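Coenzyme A transferase (Yersinia pestis, PDB 3QLI) probably transfers coenzyme A between carboxylic acids, acetate among them. Local coordinates at residues D60-G65 against N91-P96; R432-E435 against F441-E444; S149-D152 against Y156-L159; G369-K374 against D408-V413. All blocks are in the same frame, centred on the assembly; numbering follows the deposited sequence.

In the fold
Along the chain the contacts come in the order 1, 3, 4, 2. Contacts 1 and 3 belong to the N-terminal family region, their centres about 30 Å apart. Contact 1 includes the start of strand 94-98, an edge strand of the parallel sheet; contact 3 leaves that sheet after strand 143-148 for a small antiparallel pair. Contacts 4 and 2 belong to the C-terminal region, with centres about 23 Å apart; they touch where Ile412 CD1 packs on Ile433 CG1, 3.8 Å away. Contacts 1 and 4 each set a helix end against the start of a sheet strand, one in each half; contact 2 joins two helices and contact 3 closes a chain reversal. Contact 4 also reaches the second subunit.

Contact 1 (D60-G65 against N91-P96); sequences DRATRG and NNRIKP
The guanidinium of Arg93 lies flat against Gly65, whose CA sits over the centre of one face, 3.6 Å from Arg93 CZ. The carbonyl oxygen of Ala62 approaches the same group obliquely, and comes nearer to the end of the aliphatic chain, with Ala62 O 3.3 Å from Arg93 CD. No hydrogen bond crosses between 60-65 and 91-96; the guanidinium is tied instead through Arg93 NH1 to the backbone oxygen of Ile67, which helps keep the group beside the glycine. The side chain gets there by turning CG away from its own carbonyl carbon (chi1 -71°) and then running extended as far as NE. Gly65 closes the helix in a Schellman motif: its phi is positive, 74°, and Gly65 N bonds back to Ala62 O at 2.9 Å. Arginine therefore packs on the very turn that ends the helix. The same alanine makes the apolar part. Ala62 CB points at the other segment and meets the tip of Ile94, 3.7 Å from Ile94 CD1, with CG1 slightly farther off. On the sheet side Ile94 also packs on Val72, and the backbones of Arg93 and Lys95 bond to Leu70. The C-terminal end of helix 52-63 is thereby set against the start of strand 94-98, one of the two outer strands of the parallel sheet, next to strand 70-74.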
loop_
_atom_site.group_PDB
_atom_site.type_symbol
_atom_site.label_atom_id
_atom_site.label_comp_id
_atom_site.label_asym_id
_atom_site.label_seq_id
_atom_site.Cartn_x
_atom_site.Cartn_y
_atom_site.Cartn_z
ATOM N N ASP A 60 -38.678 -1.628 9.573
ATOM C CA ASP A 60 -40.022 -2.043 9.971
ATOM C C ASP A 60 -40.293 -3.501 9.592
ATOM O O ASP A 60 -40.935 -4.256 10.345
ATOM C CB ASP A 60 -41.076 -1.114 9.350
ATOM C CG ASP A 60 -41.013 0.309 9.902
ATOM O OD1 ASP A 60 -40.224 0.571 10.840
ATOM O OD2 ASP A 60 -41.764 1.177 9.390
ATOM N N ARG A 61 -39.786 -3.912 8.432
ATOM C CA ARG A 61 -39.963 -5.280 7.980
ATOM C C ARG A 61 -39.290 -6.272 8.943
ATOM O O ARG A 61 -39.840 -7.335 9.252
ATOM C CB ARG A 61 -39.430 -5.440 6.552
ATOM C CG ARG A 61 -40.165 -6.485 5.770
ATOM C CD ARG A 61 -39.593 -6.740 4.387
ATOM N NE ARG A 61 -39.741 -8.158 4.097
ATOM C CZ ARG A 61 -39.114 -8.818 3.132
ATOM N NH1 ARG A 61 -38.294 -8.185 2.298
ATOM N NH2 ARG A 61 -39.331 -10.119 2.994
ATOM N N ALA A 62 -38.104 -5.911 9.422
ATOM C CA ALA A 62 -37.401 -6.703 10.417
ATOM C C ALA A 62 -38.167 -6.687 11.741
ATOM O O ALA A 62 -38.313 -7.714 12.403
ATOM C CB ALA A 62 -35.980 -6.167 10.609
ATOM N N THR A 63 -38.657 -5.518 12.128
ATOM C CA THR A 63 -39.418 -5.398 13.372
ATOM C C THR A 63 -40.620 -6.344 13.402
ATOM O O THR A 63 -40.921 -6.958 14.432
ATOM C CB THR A 63 -39.880 -3.949 13.594
ATOM O OG1 THR A 63 -38.726 -3.118 13.737
ATOM C CG2 THR A 63 -40.734 -3.838 14.862
ATOM N N ARG A 64 -41.290 -6.472 12.262
ATOM C CA ARG A 64 -42.450 -7.346 12.130
ATOM C C ARG A 64 -42.068 -8.813 11.978
ATOM O O ARG A 64 -42.938 -9.669 11.881
ATOM C CB ARG A 64 -43.303 -6.927 10.924
ATOM C CG ARG A 64 -43.893 -5.529 11.023
ATOM C CD ARG A 64 -44.939 -5.275 9.927
ATOM N NE ARG A 64 -44.457 -5.565 8.572
ATOM C CZ ARG A 64 -43.895 -4.671 7.753
ATOM N NH1 ARG A 64 -43.724 -3.414 8.142
ATOM N NH2 ARG A 64 -43.498 -5.037 6.540
ATOM N N GLY A 65 -40.768 -9.096 11.922
ATOM C CA GLY A 65 -40.278 -10.457 11.791
ATOM C C GLY A 65 -40.467 -11.046 10.403
ATOM O O GLY A 65 -40.569 -12.259 10.253
ATOM N N ASN A 91 -30.407 -6.319 15.261
ATOM C CA ASN A 91 -29.158 -7.001 14.943
ATOM C C ASN A 91 -29.280 -8.493 14.637
ATOM O O ASN A 91 -28.424 -9.062 13.963
ATOM C CB ASN A 91 -28.134 -6.782 16.059
ATOM C CG ASN A 91 -26.712 -6.997 15.589
ATOM O OD1 ASN A 91 -26.180 -8.104 15.674
ATOM N ND2 ASN A 91 -26.088 -5.938 15.086
ATOM N N ASN A 92 -30.335 -9.126 15.135
ATOM C CA ASN A 92 -30.537 -10.555 14.913
ATOM C C ASN A 92 -31.171 -10.873 13.562
ATOM O O ASN A 92 -31.290 -12.035 13.181
ATOM C CB ASN A 92 -31.388 -11.152 16.035
ATOM C CG ASN A 92 -32.800 -10.597 16.055
ATOM O OD1 ASN A 92 -33.009 -9.395 15.895
ATOM N ND2 ASN A 92 -33.777 -11.474 16.253
ATOM N N ARG A 93 -31.576 -9.833 12.842
ATOM C CA ARG A 93 -32.231 -10.003 11.550
ATOM C C ARG A 93 -31.531 -9.257 10.427
ATOM O O ARG A 93 -31.464 -9.745 9.305
ATOM C CB ARG A 93 -33.691 -9.553 11.633
ATOM C CG ARG A 93 -34.564 -10.513 12.455
ATOM C CD ARG A 93 -36.012 -10.074 12.531
ATOM N NE ARG A 93 -36.798 -11.080 13.240
ATOM C CZ ARG A 93 -37.289 -12.182 12.675
ATOM N NH1 ARG A 93 -37.093 -12.423 11.379
ATOM N NH2 ARG A 93 -37.987 -13.042 13.409
ATOM N N ILE A 94 -31.044 -8.056 10.724
ATOM C CA ILE A 94 -30.277 -7.281 9.750
ATOM C C ILE A 94 -28.851 -7.216 10.258
ATOM O O ILE A 94 -28.591 -6.597 11.278
ATOM C CB ILE A 94 -30.844 -5.864 9.585
ATOM C CG1 ILE A 94 -32.295 -5.948 9.090
ATOM C CG2 ILE A 94 -29.969 -5.043 8.625
ATOM C CD1 ILE A 94 -33.004 -4.628 8.990
ATOM N N LYS A 95 -27.932 -7.870 9.553
ATOM C CA LYS A 95 -26.564 -8.020 10.038
ATOM C C LYS A 95 -25.638 -6.963 9.430
ATOM O O LYS A 95 -25.468 -6.916 8.214
ATOM C CB LYS A 95 -26.026 -9.406 9.674
ATOM C CG LYS A 95 -26.963 -10.567 9.964
ATOM C CD LYS A 95 -27.378 -10.597 11.421
ATOM C CE LYS A 95 -28.112 -11.884 11.761
ATOM N NZ LYS A 95 -27.265 -13.087 11.501
ATOM N N PRO A 96 -25.041 -6.107 10.273
ATOM C CA PRO A 96 -24.121 -5.097 9.741
ATOM C C PRO A 96 -22.810 -5.736 9.329
ATOM O O PRO A 96 -22.079 -6.266 10.171
ATOM C CB PRO A 96 -23.896 -4.159 10.931
ATOM C CG PRO A 96 -25.081 -4.415 11.843
ATOM C CD PRO A 96 -25.351 -5.876 11.695
#

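Contact 2 (R432-E435 against F441-E444); sequences RIIE and FRDE
Arg442 stretches along the end of helix 426-434, its aliphatic part overlapping Ile434 and its guanidinium reaching Glu435. Arg442 CB touches Ile434 CG2 at 3.8 Å, the two side chains sliding past each other in opposite directions, and Arg442 CD lies 3.3 Å from Ile434 O. Farther out, Glu435 O stands above one face of the guanidinium, offset toward its rim. Arg442 NH2 is 3.1 Å from Glu435 O, but the angle is too poor for a hydrogen bond. The charged link is a salt bridge from Arg442 NH1 to Glu435 OE1, 3.0 Å long. Carboxylate and guanidinium planes stand 80° apart, so the acid meets the arginine through one oxygen rather than as a flat two-pronged pair. Glu435 starts away from Arg442, and the bend at chi2 (-48°) folds its carboxylate back. Arg442 NE bonds to Ala437 O in the connecting turn, which holds the guanidinium beside Ile434 O and Glu435 O; its positive charge would probably suit these carbonyl oxygens at the close of the helix. Ile434 also packs on Leu445 and Thr446 of helix 439-451. This is a tight helix-turn-helix connection in the structural sense, joining helices 426-434 and 439-451 at the periphery of the C-terminal region.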
loop_
_atom_site.group_PDB
_atom_site.type_symbol
_atom_site.label_atom_id
_atom_site.label_comp_id
_atom_site.label_asym_id
_atom_site.label_seq_id
_atom_site.Cartn_x
_atom_site.Cartn_y
_atom_site.Cartn_z
ATOM N N ARG A 432 13.654 14.034 14.905
ATOM C CA ARG A 432 12.895 15.124 14.292
ATOM C C ARG A 432 11.430 15.105 14.694
ATOM O O ARG A 432 10.810 16.155 14.870
ATOM C CB ARG A 432 13.067 15.131 12.765
ATOM C CG ARG A 432 14.486 15.423 12.365
ATOM C CD ARG A 432 14.716 15.455 10.883
ATOM N NE ARG A 432 16.108 15.802 10.623
ATOM C CZ ARG A 432 16.632 16.010 9.419
ATOM N NH1 ARG A 432 15.877 15.916 8.320
ATOM N NH2 ARG A 432 17.917 16.324 9.321
ATOM N N ILE A 433 10.882 13.906 14.872
ATOM C CA ILE A 433 9.504 13.769 15.296
ATOM C C ILE A 433 9.275 14.268 16.722
ATOM O O ILE A 433 8.265 14.891 17.011
ATOM C CB ILE A 433 9.034 12.305 15.178
ATOM C CG1 ILE A 433 8.931 11.910 13.698
ATOM C CG2 ILE A 433 7.710 12.123 15.889
ATOM C CD1 ILE A 433 8.737 10.404 13.466
ATOM N N ILE A 434 10.214 13.985 17.615
ATOM C CA ILE A 434 10.112 14.482 18.982
ATOM C C ILE A 434 9.973 16.003 19.014
ATOM O O ILE A 434 9.278 16.559 19.865
ATOM C CB ILE A 434 11.326 14.017 19.826
ATOM C CG1 ILE A 434 11.176 12.525 20.157
ATOM C CG2 ILE A 434 11.427 14.813 21.111
ATOM C CD1 ILE A 434 12.462 11.865 20.680
ATOM N N GLU A 435 10.624 16.686 18.081
ATOM C CA GLU A 435 10.553 18.145 18.064
ATOM C C GLU A 435 9.184 18.674 17.626
ATOM O O GLU A 435 8.912 19.875 17.759
ATOM C CB GLU A 435 11.701 18.766 17.253
ATOM C CG GLU A 435 13.089 18.479 17.841
ATOM C CD GLU A 435 13.149 18.742 19.354
ATOM O OE1 GLU A 435 13.006 19.913 19.744
ATOM O OE2 GLU A 435 13.324 17.785 20.153
ATOM N N PHE A 441 6.250 16.804 26.685
ATOM C CA PHE A 441 6.440 15.370 26.465
ATOM C C PHE A 441 7.755 14.995 25.784
ATOM O O PHE A 441 8.042 13.813 25.604
ATOM C CB PHE A 441 5.278 14.785 25.650
ATOM C CG PHE A 441 3.947 14.897 26.327
ATOM C CD1 PHE A 441 3.608 14.035 27.363
ATOM C CD2 PHE A 441 3.021 15.850 25.919
ATOM C CE1 PHE A 441 2.370 14.126 27.990
ATOM C CE2 PHE A 441 1.786 15.955 26.543
ATOM C CZ PHE A 441 1.457 15.085 27.582
ATOM N N ARG A 442 8.563 15.980 25.412
ATOM C CA ARG A 442 9.751 15.675 24.625
ATOM C C ARG A 442 10.790 14.840 25.365
ATOM O O ARG A 442 11.419 13.957 24.771
ATOM C CB ARG A 442 10.364 16.946 24.034
ATOM C CG ARG A 442 9.435 17.600 23.013
ATOM C CD ARG A 442 10.110 18.711 22.213
ATOM N NE ARG A 442 9.098 19.528 21.537
ATOM C CZ ARG A 442 9.335 20.709 20.973
ATOM N NH1 ARG A 442 10.565 21.225 20.985
ATOM N NH2 ARG A 442 8.332 21.380 20.412
ATOM N N ASP A 443 10.983 15.116 26.654
ATOM C CA ASP A 443 11.966 14.358 27.436
ATOM C C ASP A 443 11.548 12.897 27.565
ATOM O O ASP A 443 12.368 11.990 27.428
ATOM C CB ASP A 443 12.148 14.966 28.827
ATOM C CG ASP A 443 12.895 16.287 28.797
ATOM O OD1 ASP A 443 13.369 16.690 27.713
ATOM O OD2 ASP A 443 13.019 16.919 29.870
ATOM N N GLU A 444 10.268 12.676 27.830
ATOM C CA GLU A 444 9.752 11.325 27.979
ATOM C C GLU A 444 9.867 10.568 26.660
ATOM O O GLU A 444 10.223 9.392 26.633
ATOM C CB GLU A 444 8.294 11.356 28.433
ATOM C CG GLU A 444 7.747 9.982 28.768
ATOM C CD GLU A 444 6.426 10.030 29.522
ATOM O OE1 GLU A 444 6.106 9.036 30.219
ATOM O OE2 GLU A 444 5.710 11.052 29.413
#

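Contact 3 (S149-D152 against Y156-L159); sequences SPMD and YFSL
After strand 143-148 the chain runs on through 149-152 and turns back, so that strand 156-158 returns alongside it, and main-chain and side-chain bonds hold the two arms together. Ser149 N gives a hydrogen bond to Ser158 O, 3.0 Å long and in the carbonyl plane. In return, Ser158 N bonds to Ser149 OG at 3.0 Å, more bent at 141°; chi1 of Ser149 (61°) sets this hydroxyl between its own N and carbonyl carbon, where it substitutes for a main-chain acceptor. Nearer the turn Asp152 N reaches Tyr156 O at 2.8 Å, and Asp152 OD1 accepts from Tyr156 N at 3.0 Å, well above the carboxylate plane. OD1 also accepts from His154 N, an Asx turn, so one oxygen serves both the turn and the returning strand. The reversal carries the chain from the parallel sheet into a small antiparallel pair, in which strand 156-158 runs beside 193-195. Met151 CB stands over one face of the Phe157 ring, offset toward the rim, in a CH-pi contact 4.0 Å from the centroid. The methionine sulfur approaches the ring obliquely, a Met-aromatic contact with Met151 SD 4.9 Å from the Phe157 centroid. Ser149 O lies in the ring plane at the edge, 3.4 Å from Phe157 CD1, and is buried without a hydrogen-bond partner in the model. Tyr22 of helix 18-25 packs against both Met151 and Phe157.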
loop_
_atom_site.group_PDB
_atom_site.type_symbol
_atom_site.label_atom_id
_atom_site.label_comp_id
_atom_site.label_asym_id
_atom_site.label_seq_id
_atom_site.Cartn_x
_atom_site.Cartn_y
_atom_site.Cartn_z
ATOM N N SER A 149 -31.502 12.189 -7.431
ATOM C CA SER A 149 -32.203 13.403 -7.802
ATOM C C SER A 149 -33.395 13.002 -8.658
ATOM O O SER A 149 -33.479 11.858 -9.118
ATOM C CB SER A 149 -31.270 14.327 -8.592
ATOM O OG SER A 149 -30.839 13.672 -9.775
ATOM N N PRO A 150 -34.335 13.934 -8.865
ATOM C CA PRO A 150 -35.514 13.637 -9.684
ATOM C C PRO A 150 -35.133 13.259 -11.115
ATOM O O PRO A 150 -34.124 13.739 -11.635
ATOM C CB PRO A 150 -36.289 14.965 -9.663
ATOM C CG PRO A 150 -35.897 15.599 -8.374
ATOM C CD PRO A 150 -34.427 15.255 -8.218
ATOM N N MET A 151 -35.939 12.409 -11.737
ATOM C CA MET A 151 -35.718 12.003 -13.116
ATOM C C MET A 151 -35.777 13.228 -14.026
ATOM O O MET A 151 -36.658 14.065 -13.866
ATOM C CB MET A 151 -36.782 10.996 -13.545
ATOM C CG MET A 151 -36.507 10.394 -14.908
ATOM S SD MET A 151 -37.739 9.225 -15.473
ATOM C CE MET A 151 -39.068 10.348 -15.910
ATOM N N ASP A 152 -34.844 13.340 -14.969
ATOM C CA ASP A 152 -34.862 14.460 -15.907
ATOM C C ASP A 152 -35.678 14.108 -17.147
ATOM O O ASP A 152 -36.206 13.009 -17.253
ATOM C CB ASP A 152 -33.443 14.909 -16.284
ATOM C CG ASP A 152 -32.674 13.857 -17.081
ATOM O OD1 ASP A 152 -33.314 12.989 -17.722
ATOM O OD2 ASP A 152 -31.416 13.911 -17.072
ATOM N N TYR A 156 -33.188 10.106 -16.911
ATOM C CA TYR A 156 -32.055 9.842 -16.019
ATOM C C TYR A 156 -32.244 10.405 -14.623
ATOM O O TYR A 156 -32.741 11.522 -14.455
ATOM C CB TYR A 156 -30.758 10.429 -16.602
ATOM C CG TYR A 156 -30.273 9.706 -17.841
ATOM C CD1 TYR A 156 -29.333 8.680 -17.745
ATOM C CD2 TYR A 156 -30.762 10.040 -19.103
ATOM C CE1 TYR A 156 -28.894 8.005 -18.883
ATOM C CE2 TYR A 156 -30.324 9.376 -20.243
ATOM C CZ TYR A 156 -29.399 8.358 -20.124
ATOM O OH TYR A 156 -28.968 7.689 -21.245
ATOM N N PHE A 157 -31.826 9.619 -13.635
ATOM C CA PHE A 157 -31.675 10.079 -12.258
ATOM C C PHE A 157 -30.191 10.291 -12.004
ATOM O O PHE A 157 -29.358 9.641 -12.629
ATOM C CB PHE A 157 -32.137 8.992 -11.282
ATOM C CG PHE A 157 -33.539 8.525 -11.495
ATOM C CD1 PHE A 157 -34.586 9.102 -10.797
ATOM C CD2 PHE A 157 -33.810 7.471 -12.360
ATOM C CE1 PHE A 157 -35.887 8.654 -10.965
ATOM C CE2 PHE A 157 -35.110 7.025 -12.541
ATOM C CZ PHE A 157 -36.155 7.622 -11.834
ATOM N N SER A 158 -29.846 11.160 -11.065
ATOM C CA SER A 158 -28.448 11.297 -10.684
ATOM C C SER A 158 -28.191 10.730 -9.291
ATOM O O SER A 158 -28.991 10.932 -8.376
ATOM C CB SER A 158 -28.048 12.783 -10.699
ATOM O OG SER A 158 -26.761 12.971 -10.153
ATOM N N LEU A 159 -27.050 10.056 -9.125
ATOM C CA LEU A 159 -26.569 9.659 -7.798
ATOM C C LEU A 159 -26.144 10.853 -6.913
ATOM O O LEU A 159 -25.874 10.692 -5.714
ATOM C CB LEU A 159 -25.391 8.689 -7.940
ATOM C CG LEU A 159 -25.728 7.353 -8.608
ATOM C CD1 LEU A 159 -24.459 6.529 -8.738
ATOM C CD2 LEU A 159 -26.785 6.602 -7.805
#

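Contact 4 (G369-K374 against D408-V413); sequences GAYASK and DTHYIV
Tyr371 and His410 form a T-shaped aromatic pair, joining helix 363-372 to the residue just before strand 411-414 of the mixed sheet in the C-terminal region. The tyrosine supplies the edge and the imidazole the face: ring planes stand at 75°, with centroids 4.8 Å apart. Both rings swing out opposite their backbone nitrogens (chi1 -173° in Tyr371, -171° in His410), and the two side chains cross at about a right angle. On the other face of the imidazole lies Tyr411 CD2, over the centre, so the histidine is sandwiched between two tyrosines.

Hydrogen bonds hold both rings from outside the pair. His410 ND1 is bonded to Ser378 N in the neighbouring strand, which restrains the rotation of the imidazole, and Tyr371 OH bonds to Glu138 of the second subunit. Cation-pi contacts form a third kind: the Tyr371 ring meets Lys422 and Arg133 of the second subunit, the lysine being of the same chain. The helix-to-sheet packing thus runs on into the dimer interface; the His410 side chain is about 10 Å from that of Gln363, a coenzyme A-binding residue. At the meeting point, Tyr371 CD1 sits over the middle of the imidazole, 3.6 Å from His410 CE1.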
loop_
_atom_site.group_PDB
_atom_site.type_symbol
_atom_site.label_atom_id
_atom_site.label_comp_id
_atom_site.label_asym_id
_atom_site.label_seq_id
_atom_site.Cartn_x
_atom_site.Cartn_y
_atom_site.Cartn_z
ATOM N N GLY A 369 -0.296 8.315 -3.632
ATOM C CA GLY A 369 -0.486 9.042 -4.872
ATOM C C GLY A 369 0.168 10.414 -4.859
ATOM O O GLY A 369 0.793 10.815 -5.845
ATOM N N ALA A 370 0.039 11.137 -3.745
ATOM C CA ALA A 370 0.627 12.474 -3.655
ATOM C C ALA A 370 2.153 12.405 -3.754
ATOM O O ALA A 370 2.766 13.218 -4.431
ATOM C CB ALA A 370 0.195 13.185 -2.362
ATOM N N TYR A 371 2.766 11.423 -3.102
ATOM C CA TYR A 371 4.224 11.297 -3.173
ATOM C C TYR A 371 4.682 10.993 -4.603
ATOM O O TYR A 371 5.705 11.508 -5.056
ATOM C CB TYR A 371 4.754 10.238 -2.200
ATOM C CG TYR A 371 6.270 10.200 -2.139
ATOM C CD1 TYR A 371 6.983 11.265 -1.605
ATOM C CD2 TYR A 371 6.983 9.099 -2.607
ATOM C CE1 TYR A 371 8.381 11.250 -1.554
ATOM C CE2 TYR A 371 8.370 9.067 -2.559
ATOM C CZ TYR A 371 9.063 10.145 -2.028
ATOM O OH TYR A 371 10.440 10.129 -1.981
ATOM N N ALA A 372 3.921 10.162 -5.313
ATOM C CA ALA A 372 4.265 9.785 -6.689
ATOM C C ALA A 372 4.104 10.942 -7.687
ATOM O O ALA A 372 4.743 10.964 -8.743
ATOM C CB ALA A 372 3.428 8.568 -7.136
ATOM N N SER A 373 3.222 11.885 -7.362
ATOM C CA SER A 373 2.976 13.044 -8.208
ATOM C C SER A 373 4.250 13.869 -8.366
ATOM O O SER A 373 4.985 14.076 -7.400
ATOM C CB SER A 373 1.904 13.929 -7.561
ATOM O OG SER A 373 1.812 15.180 -8.217
ATOM N N LYS A 374 4.502 14.358 -9.572
ATOM C CA LYS A 374 5.620 15.290 -9.777
ATOM C C LYS A 374 5.410 16.602 -9.008
ATOM O O LYS A 374 4.487 17.360 -9.291
ATOM C CB LYS A 374 5.821 15.567 -11.263
ATOM C CG LYS A 374 7.068 16.382 -11.552
ATOM C CD LYS A 374 7.180 16.725 -13.032
ATOM C CE LYS A 374 7.846 18.087 -13.213
ATOM N NZ LYS A 374 7.112 19.134 -12.436
ATOM N N ASP A 408 5.507 4.593 4.317
ATOM C CA ASP A 408 4.749 5.440 3.397
ATOM C C ASP A 408 4.598 6.902 3.802
ATOM O O ASP A 408 4.296 7.750 2.964
ATOM C CB ASP A 408 3.356 4.850 3.171
ATOM C CG ASP A 408 3.394 3.544 2.411
ATOM O OD1 ASP A 408 4.025 3.498 1.337
ATOM O OD2 ASP A 408 2.792 2.565 2.891
ATOM N N THR A 409 4.811 7.208 5.075
ATOM C CA THR A 409 4.637 8.580 5.531
ATOM C C THR A 409 5.602 9.524 4.829
ATOM O O THR A 409 6.771 9.207 4.632
ATOM C CB THR A 409 4.790 8.702 7.058
ATOM O OG1 THR A 409 3.953 7.733 7.699
ATOM C CG2 THR A 409 4.384 10.092 7.518
ATOM N N HIS A 410 5.091 10.687 4.446
ATOM C CA HIS A 410 5.891 11.682 3.756
ATOM C C HIS A 410 6.143 12.871 4.668
ATOM O O HIS A 410 7.219 13.014 5.240
ATOM C CB HIS A 410 5.159 12.147 2.496
ATOM C CG HIS A 410 5.980 13.021 1.601
ATOM N ND1 HIS A 410 5.430 13.761 0.577
ATOM C CD2 HIS A 410 7.309 13.273 1.575
ATOM C CE1 HIS A 410 6.385 14.430 -0.042
ATOM N NE2 HIS A 410 7.535 14.152 0.544
ATOM N N TYR A 411 5.126 13.708 4.813
ATOM C CA TYR A 411 5.217 14.894 5.644
ATOM C C TYR A 411 4.252 14.818 6.808
ATOM O O TYR A 411 3.068 14.549 6.613
ATOM C CB TYR A 411 4.808 16.127 4.832
ATOM C CG TYR A 411 5.918 16.860 4.122
ATOM C CD1 TYR A 411 6.687 17.806 4.784
ATOM C CD2 TYR A 411 6.175 16.630 2.781
ATOM C CE1 TYR A 411 7.696 18.488 4.132
ATOM C CE2 TYR A 411 7.180 17.303 2.121
ATOM C CZ TYR A 411 7.937 18.231 2.799
ATOM O OH TYR A 411 8.938 18.901 2.139
ATOM N N ILE A 412 4.739 15.073 8.017
ATOM C CA ILE A 412 3.830 15.150 9.155
ATOM C C ILE A 412 3.850 16.578 9.679
ATOM O O ILE A 412 4.847 17.277 9.525
ATOM C CB ILE A 412 4.218 14.188 10.274
ATOM C CG1 ILE A 412 5.680 14.393 10.687
ATOM C CG2 ILE A 412 3.942 12.733 9.830
ATOM C CD1 ILE A 412 6.068 13.637 11.968
ATOM N N VAL A 413 2.743 17.001 10.279
ATOM C CA VAL A 413 2.605 18.374 10.764
ATOM C C VAL A 413 1.865 18.398 12.088
ATOM O O VAL A 413 0.862 17.707 12.249
ATOM C CB VAL A 413 1.811 19.240 9.774
ATOM C CG1 VAL A 413 1.430 20.600 10.418
ATOM C CG2 VAL A 413 2.612 19.433 8.476
#